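Local coordinates for maltose-binding protein MalE1 (Thermotoga maritima, PDB 6DTU) that binds maltotetraose between its two lobes and probably delivers such malto-oligosaccharides to a membrane transporter for uptake, at residues K191-L196 against D346-V351. Numbering follows the deposited sequence.
Sequences KGVKLL and DALNLV
The contact between V193 and L196 on one helix and L348 and V351 on the other holds no flat groups; branched aliphatic side chains meet methyl to methyl, with no rings or amides among them. L348 CD2 touches two side chains of the other helix, V193 CG1 at 3.8 Å and L196 CD2 at 3.9 Å, one helical turn apart. V193 CG2 flanks the same methyl at 4.0 Å. With CG1 anti to the backbone N (chi1 178°), V193 sends that methyl across to both partners, and it sits about equally far, 4.1 Å, from V351 CG1 and V351 CG2. L196 has its CG likewise anti to N (chi1 168°), which brings CD2 up to L348. The protein has the two-lobed periplasmic binding protein fold, and here helix 187-201 packs beside helix 341-352. The segment axes run 10.9 Å apart at a crossing angle of -47°, a wide spacing bridged by side chains alone. Helix 358-374 closes one flank, with V358 and L362 against V193 and A361 against V351. From helix 155-164, I158 touches both leucines and I162 meets V193, so the four side chains are buried in an apolar core shared by four helices. The side chain of L348 is about 9 Å from a bound glucose unit.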
loop_
_atom_site.group_PDB
_atom_site.type_symbol
_atom_site.label_atom_id
_atom_site.label_comp_id
_atom_site.label_asym_id
_atom_site.label_seq_id
_atom_site.Cartn_x
_atom_site.Cartn_y
_atom_site.Cartn_z
ATOM N N LYS A 191 1.153 -20.560 -10.380
ATOM C CA LYS A 191 2.524 -20.388 -10.849
ATOM C C LYS A 191 3.236 -19.277 -10.079
ATOM O O LYS A 191 4.422 -19.402 -9.738
ATOM C CB LYS A 191 2.519 -20.090 -12.349
ATOM C CG LYS A 191 3.884 -20.211 -13.004
ATOM C CD LYS A 191 3.764 -20.389 -14.514
ATOM C CE LYS A 191 5.118 -20.760 -15.128
ATOM N NZ LYS A 191 5.125 -20.476 -16.590
ATOM N N GLY A 192 2.512 -18.203 -9.761
ATOM C CA GLY A 192 3.106 -17.121 -8.992
ATOM C C GLY A 192 3.445 -17.520 -7.568
ATOM O O GLY A 192 4.491 -17.142 -7.039
ATOM N N VAL A 193 2.555 -18.265 -6.912
ATOM C CA VAL A 193 2.863 -18.712 -5.556
ATOM C C VAL A 193 3.912 -19.820 -5.581
ATOM O O VAL A 193 4.668 -19.995 -4.618
ATOM C CB VAL A 193 1.562 -19.111 -4.832
ATOM C CG1 VAL A 193 1.836 -19.624 -3.427
ATOM C CG2 VAL A 193 0.612 -17.902 -4.744
ATOM N N LYS A 194 3.996 -20.566 -6.683
ATOM C CA LYS A 194 5.092 -21.522 -6.818
ATOM C C LYS A 194 6.435 -20.823 -6.938
ATOM O O LYS A 194 7.451 -21.381 -6.514
ATOM C CB LYS A 194 4.847 -22.480 -7.982
ATOM C CG LYS A 194 3.807 -23.540 -7.659
ATOM C CD LYS A 194 3.746 -24.566 -8.774
ATOM C CE LYS A 194 2.755 -25.678 -8.447
ATOM N NZ LYS A 194 2.944 -26.241 -7.080
ATOM N N LEU A 195 6.464 -19.609 -7.514
ATOM C CA LEU A 195 7.686 -18.811 -7.475
ATOM C C LEU A 195 8.034 -18.413 -6.038
ATOM O O LEU A 195 9.193 -18.534 -5.627
ATOM C CB LEU A 195 7.550 -17.593 -8.390
ATOM C CG LEU A 195 8.723 -16.602 -8.406
ATOM C CD1 LEU A 195 9.972 -17.282 -8.937
ATOM C CD2 LEU A 195 8.396 -15.342 -9.208
ATOM N N LEU A 196 7.041 -17.984 -5.244
ATOM C CA LEU A 196 7.303 -17.714 -3.833
ATOM C C LEU A 196 7.871 -18.946 -3.148
ATOM O O LEU A 196 8.858 -18.854 -2.406
ATOM C CB LEU A 196 6.015 -17.267 -3.132
ATOM C CG LEU A 196 6.052 -17.226 -1.597
ATOM C CD1 LEU A 196 7.096 -16.210 -1.152
ATOM C CD2 LEU A 196 4.680 -16.902 -1.054
ATOM N N ASP A 346 -3.400 -16.188 5.138
ATOM C CA ASP A 346 -3.379 -17.505 5.756
ATOM C C ASP A 346 -2.852 -18.558 4.789
ATOM O O ASP A 346 -2.036 -19.413 5.171
ATOM C CB ASP A 346 -4.774 -17.835 6.284
ATOM C CG ASP A 346 -5.115 -17.049 7.566
ATOM O OD1 ASP A 346 -4.261 -16.298 8.088
ATOM O OD2 ASP A 346 -6.250 -17.197 8.062
ATOM N N ALA A 347 -3.274 -18.497 3.521
ATOM C CA ALA A 347 -2.811 -19.481 2.546
ATOM C C ALA A 347 -1.314 -19.368 2.328
ATOM O O ALA A 347 -0.616 -20.379 2.247
ATOM C CB ALA A 347 -3.544 -19.323 1.214
ATOM N N LEU A 348 -0.803 -18.137 2.207
ATOM C CA LEU A 348 0.631 -17.976 1.995
ATOM C C LEU A 348 1.426 -18.401 3.215
ATOM O O LEU A 348 2.530 -18.937 3.060
ATOM C CB LEU A 348 0.970 -16.533 1.615
ATOM C CG LEU A 348 0.345 -16.178 0.268
ATOM C CD1 LEU A 348 0.674 -14.743 -0.065
ATOM C CD2 LEU A 348 0.797 -17.124 -0.831
ATOM N N ASN A 349 0.881 -18.210 4.425
ATOM C CA ASN A 349 1.548 -18.720 5.622
ATOM C C ASN A 349 1.724 -20.230 5.549
ATOM O O ASN A 349 2.792 -20.757 5.894
ATOM C CB ASN A 349 0.774 -18.329 6.881
ATOM C CG ASN A 349 1.375 -18.933 8.143
ATOM O OD1 ASN A 349 1.161 -20.111 8.436
ATOM N ND2 ASN A 349 2.083 -18.131 8.907
ATOM N N LEU A 350 0.682 -20.943 5.114
ATOM C CA LEU A 350 0.791 -22.392 4.973
ATOM C C LEU A 350 1.847 -22.776 3.956
ATOM O O LEU A 350 2.622 -23.711 4.180
ATOM C CB LEU A 350 -0.553 -22.966 4.543
ATOM C CG LEU A 350 -1.690 -22.810 5.547
ATOM C CD1 LEU A 350 -2.966 -23.383 4.962
ATOM C CD2 LEU A 350 -1.288 -23.540 6.822
ATOM N N VAL A 351 1.909 -22.055 2.836
ATOM C CA VAL A 351 2.855 -22.401 1.781
ATOM C C VAL A 351 4.290 -22.195 2.253
ATOM O O VAL A 351 5.143 -23.077 2.103
ATOM C CB VAL A 351 2.557 -21.599 0.503
ATOM C CG1 VAL A 351 3.680 -21.805 -0.506
ATOM C CG2 VAL A 351 1.215 -22.017 -0.102
#